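Local coordinates for protein DNA-3-methyladenine glycosidase (Bacillus halodurans, PDB 2H56) that belongs to the HhH-GPD superfamily of base excision DNA repair proteins, a mainly helical family built round a helix-hairpin-helix motif, at residues E109-V114 against A142-I146; D169-G175 against L209-A213. All blocks are in the same frame, centred on the assembly; numbering follows the deposited sequence.

Interaction 1. Residues E109-V114 against A142-I146; sequences EYIRHV and AIKGI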
loop_
_atom_site.group_PDB
_atom_site.type_symbol
_atom_site.label_atom_id
_atom_site.label_comp_id
_atom_site.label_asym_id
_atom_site.label_seq_id
_atom_site.Cartn_x
_atom_site.Cartn_y
_atom_site.Cartn_z
ATOM N N GLU A 109 -1.996 -1.848 -21.601
ATOM C CA GLU A 109 -0.568 -2.001 -21.771
ATOM C C GLU A 109 0.103 -2.380 -20.425
ATOM O O GLU A 109 0.954 -3.280 -20.378
ATOM C CB GLU A 109 0.037 -0.732 -22.362
ATOM C CG GLU A 109 1.596 -0.738 -22.466
ATOM C CD GLU A 109 2.230 0.530 -23.149
ATOM O OE1 GLU A 109 1.479 1.470 -23.527
ATOM O OE2 GLU A 109 3.486 0.564 -23.306
ATOM N N TYR A 110 -0.283 -1.730 -19.328
ATOM C CA TYR A 110 0.325 -2.069 -18.058
ATOM C C TYR A 110 0.015 -3.505 -17.650
ATOM O O TYR A 110 0.890 -4.225 -17.204
ATOM C CB TYR A 110 -0.115 -1.122 -16.933
ATOM C CG TYR A 110 0.042 0.355 -17.223
ATOM C CD1 TYR A 110 1.031 0.835 -18.090
ATOM C CD2 TYR A 110 -0.814 1.282 -16.613
ATOM C CE1 TYR A 110 1.161 2.203 -18.339
ATOM C CE2 TYR A 110 -0.690 2.654 -16.857
ATOM C CZ TYR A 110 0.282 3.104 -17.718
ATOM O OH TYR A 110 0.354 4.451 -17.941
ATOM N N ILE A 111 -1.228 -3.918 -17.799
ATOM C CA ILE A 111 -1.627 -5.278 -17.431
ATOM C C ILE A 111 -0.858 -6.322 -18.268
ATOM O O ILE A 111 -0.309 -7.306 -17.743
ATOM C CB ILE A 111 -3.166 -5.474 -17.585
ATOM C CG1 ILE A 111 -3.882 -4.680 -16.482
ATOM C CG2 ILE A 111 -3.559 -6.976 -17.513
ATOM C CD1 ILE A 111 -5.309 -4.249 -16.809
ATOM N N ARG A 112 -0.796 -6.090 -19.565
ATOM C CA ARG A 112 0.009 -6.950 -20.423
ATOM C C ARG A 112 1.455 -7.015 -19.955
ATOM O O ARG A 112 2.056 -8.096 -19.969
ATOM C CB ARG A 112 0.010 -6.462 -21.871
ATOM C CG ARG A 112 -1.276 -6.569 -22.582
ATOM C CD ARG A 112 -1.915 -7.939 -22.501
ATOM N NE ARG A 112 -3.179 -7.912 -23.223
ATOM C CZ ARG A 112 -4.080 -8.889 -23.233
ATOM N NH1 ARG A 112 -3.868 -10.018 -22.546
ATOM N NH2 ARG A 112 -5.206 -8.726 -23.939
ATOM N N HIS A 113 2.008 -5.885 -19.543
ATOM C CA HIS A 113 3.386 -5.875 -19.134
ATOM C C HIS A 113 3.532 -6.675 -17.835
ATOM O O HIS A 113 4.539 -7.356 -17.648
ATOM C CB HIS A 113 3.903 -4.440 -19.007
ATOM C CG HIS A 113 5.378 -4.303 -19.207
ATOM N ND1 HIS A 113 6.199 -3.674 -18.289
ATOM C CD2 HIS A 113 6.182 -4.705 -20.219
ATOM C CE1 HIS A 113 7.448 -3.694 -18.727
ATOM N NE2 HIS A 113 7.467 -4.329 -19.889
ATOM N N VAL A 114 2.531 -6.640 -16.957
ATOM C CA VAL A 114 2.573 -7.453 -15.738
ATOM C C VAL A 114 2.584 -8.935 -16.112
ATOM O O VAL A 114 3.365 -9.732 -15.577
ATOM C CB VAL A 114 1.370 -7.177 -14.838
ATOM C CG1 VAL A 114 1.236 -8.245 -13.723
ATOM C CG2 VAL A 114 1.453 -5.763 -14.269
ATOM N N ALA A 142 10.102 -1.745 -12.646
ATOM C CA ALA A 142 10.419 -2.203 -14.019
ATOM C C ALA A 142 9.179 -2.399 -14.913
ATOM O O ALA A 142 9.297 -2.336 -16.140
ATOM C CB ALA A 142 11.235 -3.523 -13.977
ATOM N N ILE A 143 8.015 -2.648 -14.305
ATOM C CA ILE A 143 6.787 -2.831 -15.037
ATOM C C ILE A 143 6.180 -1.470 -15.357
ATOM O O ILE A 143 6.001 -0.651 -14.467
ATOM C CB ILE A 143 5.786 -3.660 -14.226
ATOM C CG1 ILE A 143 6.379 -5.021 -13.865
ATOM C CG2 ILE A 143 4.455 -3.863 -14.985
ATOM C CD1 ILE A 143 5.751 -5.584 -12.609
ATOM N N LYS A 144 5.902 -1.216 -16.636
ATOM C CA LYS A 144 5.173 -0.022 -17.053
ATOM C C LYS A 144 3.908 0.121 -16.241
ATOM O O LYS A 144 3.228 -0.862 -15.960
ATOM C CB LYS A 144 4.778 -0.105 -18.521
ATOM C CG LYS A 144 5.847 0.348 -19.557
ATOM C CD LYS A 144 5.360 0.044 -21.005
ATOM C CE LYS A 144 5.577 -1.439 -21.377
ATOM N NZ LYS A 144 4.513 -2.083 -22.234
ATOM N N GLY A 145 3.596 1.349 -15.852
ATOM C CA GLY A 145 2.433 1.630 -15.038
ATOM C C GLY A 145 2.678 1.549 -13.552
ATOM O O GLY A 145 1.960 2.197 -12.804
ATOM N N ILE A 146 3.657 0.741 -13.111
ATOM C CA ILE A 146 4.000 0.629 -11.682
ATOM C C ILE A 146 5.103 1.592 -11.284
ATOM O O ILE A 146 6.246 1.418 -11.655
ATOM C CB ILE A 146 4.498 -0.769 -11.302
ATOM C CG1 ILE A 146 3.578 -1.849 -11.854
ATOM C CG2 ILE A 146 4.614 -0.873 -9.768
ATOM C CD1 ILE A 146 2.262 -1.844 -11.262
#
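CA of Gly145 sits over the centre of the Tyr110 ring, 3.3 Å from its centroid and only 7° off the normal, a CH-pi contact over the face. One turn further along helix 105-119, His113 meets the loop in two ways. Its ring edge is turned to the backbone, where His113 ND1 accepts from Lys144 N at 3.0 Å; the donor stands 28° out of the imidazole plane, a tilted bond. Over one face of the same ring passes the Lys144 side chain, with its CE 3.6 Å from the His113 centroid. The lysine chain runs at about a right angle to both His113 and Glu109, and its bends at chi3 and chi4 bring Lys144 NZ to Glu109 OE2, which receives it on the anti lone pair at 3.0 Å in a salt bridge. On the inner side, CG2 of Val114 touches CG2 of Ile143 at 3.6 Å; Val114 also touches Phe52 and Ile59 of helix 51-61. Ile143 to Ile146 form a type II turn, with Gly145 at its third position (phi 88°). This glycine-bearing turn between helices 133-141 and 148-157 is consistent with the hairpin of a helix-hairpin-helix motif, here packed against helix 105-119.

Interaction 2. Residues D169-G175 against L209-A213; sequences DVGLQRG and LWKAA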
loop_
_atom_site.group_PDB
_atom_site.type_symbol
_atom_site.label_atom_id
_atom_site.label_comp_id
_atom_site.label_asym_id
_atom_site.label_seq_id
_atom_site.Cartn_x
_atom_site.Cartn_y
_atom_site.Cartn_z
ATOM N N ASP A 169 3.742 9.198 -0.008
ATOM C CA ASP A 169 2.318 9.144 0.302
ATOM C C ASP A 169 1.828 10.416 1.018
ATOM O O ASP A 169 2.168 10.699 2.160
ATOM C CB ASP A 169 1.997 7.903 1.145
ATOM C CG ASP A 169 0.488 7.650 1.267
ATOM O OD1 ASP A 169 -0.130 7.034 0.368
ATOM O OD2 ASP A 169 -0.093 8.063 2.286
ATOM N N VAL A 170 0.989 11.166 0.332
ATOM C CA VAL A 170 0.360 12.359 0.889
ATOM C C VAL A 170 -0.414 12.069 2.184
ATOM O O VAL A 170 -0.623 12.960 3.014
ATOM C CB VAL A 170 -0.605 12.956 -0.147
ATOM C CG1 VAL A 170 -1.469 14.036 0.481
ATOM C CG2 VAL A 170 0.185 13.476 -1.333
ATOM N N GLY A 171 -0.848 10.825 2.347
ATOM C CA GLY A 171 -1.565 10.419 3.547
ATOM C C GLY A 171 -0.612 10.352 4.694
ATOM O O GLY A 171 -0.791 11.030 5.702
ATOM N N LEU A 172 0.434 9.559 4.526
ATOM C CA LEU A 172 1.482 9.468 5.524
ATOM C C LEU A 172 2.050 10.848 5.840
ATOM O O LEU A 172 2.329 11.144 6.989
ATOM C CB LEU A 172 2.574 8.498 5.060
ATOM C CG LEU A 172 2.074 7.047 4.900
ATOM C CD1 LEU A 172 3.062 6.223 4.115
ATOM C CD2 LEU A 172 1.806 6.414 6.262
ATOM N N GLN A 173 2.200 11.697 4.832
ATOM C CA GLN A 173 2.705 13.058 5.051
ATOM C C GLN A 173 1.784 13.893 5.937
ATOM O O GLN A 173 2.230 14.582 6.861
ATOM C CB GLN A 173 2.943 13.776 3.722
ATOM C CG GLN A 173 4.230 13.373 3.048
ATOM C CD GLN A 173 4.427 13.982 1.668
ATOM O OE1 GLN A 173 3.775 14.958 1.292
ATOM N NE2 GLN A 173 5.338 13.394 0.901
ATOM N N ARG A 174 0.493 13.829 5.656
ATOM C CA ARG A 174 -0.487 14.494 6.502
ATOM C C ARG A 174 -0.396 13.999 7.949
ATOM O O ARG A 174 -0.493 14.793 8.872
ATOM C CB ARG A 174 -1.888 14.263 5.962
ATOM C CG ARG A 174 -3.014 14.836 6.809
ATOM C CD ARG A 174 -4.306 14.932 5.991
ATOM N NE ARG A 174 -5.507 14.914 6.824
ATOM C CZ ARG A 174 -6.129 15.998 7.295
ATOM N NH1 ARG A 174 -5.691 17.224 7.018
ATOM N NH2 ARG A 174 -7.223 15.861 8.036
ATOM N N GLY A 175 -0.214 12.696 8.147
ATOM C CA GLY A 175 -0.151 12.149 9.496
ATOM C C GLY A 175 1.118 12.594 10.201
ATOM O O GLY A 175 1.103 12.892 11.389
ATOM N N LEU A 209 0.115 6.277 11.095
ATOM C CA LEU A 209 0.143 7.579 10.464
ATOM C C LEU A 209 -1.153 7.778 9.697
ATOM O O LEU A 209 -1.797 8.845 9.799
ATOM C CB LEU A 209 1.387 7.741 9.574
ATOM C CG LEU A 209 2.729 7.930 10.323
ATOM C CD1 LEU A 209 3.828 8.433 9.406
ATOM C CD2 LEU A 209 2.578 8.918 11.444
ATOM N N TRP A 210 -1.560 6.745 8.954
ATOM C CA TRP A 210 -2.804 6.822 8.189
ATOM C C TRP A 210 -3.996 7.059 9.092
ATOM O O TRP A 210 -4.903 7.819 8.746
ATOM C CB TRP A 210 -3.031 5.571 7.350
ATOM C CG TRP A 210 -2.414 5.670 6.038
ATOM C CD1 TRP A 210 -2.508 6.709 5.188
ATOM C CD2 TRP A 210 -1.581 4.706 5.401
ATOM N NE1 TRP A 210 -1.781 6.472 4.063
ATOM C CE2 TRP A 210 -1.200 5.243 4.164
ATOM C CE3 TRP A 210 -1.108 3.444 5.761
ATOM C CZ2 TRP A 210 -0.383 4.555 3.265
ATOM C CZ3 TRP A 210 -0.283 2.763 4.885
ATOM C CH2 TRP A 210 0.062 3.315 3.642
ATOM N N LYS A 211 -3.979 6.404 10.251
ATOM C CA LYS A 211 -5.038 6.546 11.236
ATOM C C LYS A 211 -5.062 8.003 11.733
ATOM O O LYS A 211 -6.126 8.650 11.779
ATOM C CB LYS A 211 -4.820 5.557 12.369
ATOM C CG LYS A 211 -6.082 4.890 12.847
ATOM C CD LYS A 211 -5.773 3.615 13.621
ATOM C CE LYS A 211 -7.017 3.058 14.299
ATOM N NZ LYS A 211 -7.937 2.386 13.337
ATOM N N ALA A 212 -3.880 8.542 12.021
ATOM C CA ALA A 212 -3.748 9.954 12.408
ATOM C C ALA A 212 -4.256 10.901 11.323
ATOM O O ALA A 212 -4.921 11.887 11.635
ATOM C CB ALA A 212 -2.307 10.270 12.752
ATOM N N ALA A 213 -3.944 10.607 10.061
ATOM C CA ALA A 213 -4.391 11.458 8.945
ATOM C C ALA A 213 -5.913 11.507 8.768
ATOM O O ALA A 213 -6.443 12.551 8.390
ATOM C CB ALA A 213 -3.729 11.031 7.638
#
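Arg174 runs outward along Ala213, and each step of its chain can be traced against that residue. Arg174 CB lies 4.1 Å from the methyl CB of Ala213, and Arg174 CG keeps the same neighbour at 4.0 Å. With CG anti to the backbone N (chi1 176°) and the chain extended as far as NE, CD comes beside Ala213 O and the guanidinium is carried past the methyl to the carbonyl. There Arg174 NE donates to Ala213 O over 3.0 Å with an N-H...O angle of 153°, the oxygen lying at the guanidinium edge. CZ follows next to the same oxygen, and NH2 adds at most a weak, less certain bond to it.

At the other end of the contact, the indole of Trp210 stands nearly perpendicular to the carboxylate of Asp169. Trp210 NE1 donates to Asp169 OD2 at 2.9 Å, arriving from above the carboxylate plane. Asp169 OD2 also caps helix 170-180, accepting Leu172 N on its anti lone pair at 2.7 Å, so one oxygen joins the helix start to the tryptophan. Leu172 covers one face of that indole: its CD2 is 3.9 Å from the centroid of the Trp210 six-membered ring, a CH-pi contact.

Between these ends Gly171 and Gly175, one turn apart, face the second helix. The methyl CB of Ala213 is 3.5 Å from Gly171 O, and the axes of the two short helical segments approach to 7.4 Å, crossing at 75°. Helix 187-195 adds Leu191, which touches both Leu172 and Leu209, while Asp169 OD1 accepts from Trp149 of helix 148-157. Helix 170-180 thus packs across helix 202-219, with helix 187-195 touching both through Leu191 and helix 148-157 meeting its capped N-terminal end.

Following the chain from the N terminus, interaction 1 closes first: after 109-114, 27 mostly helical residues intervene before 142-146 returns to helix 105-119, directly after helix 133-141. Only then does interaction 2 open at 169-175, closing on helix 202-219 after 33 intervening residues. The two loops are therefore in series, neither nested nor crossed. Their centres lie 27 Å apart, on opposite sides of the chain's centre, and their nearest atoms are about 14 Å apart. Helix 148-157 bridges them in sequence and space: it follows the turn of interaction 1 and, through Trp149, hydrogen-bonds Asp169 of interaction 2. One contact ties the probable hairpin turn to helix 105-119; the other joins two later helices.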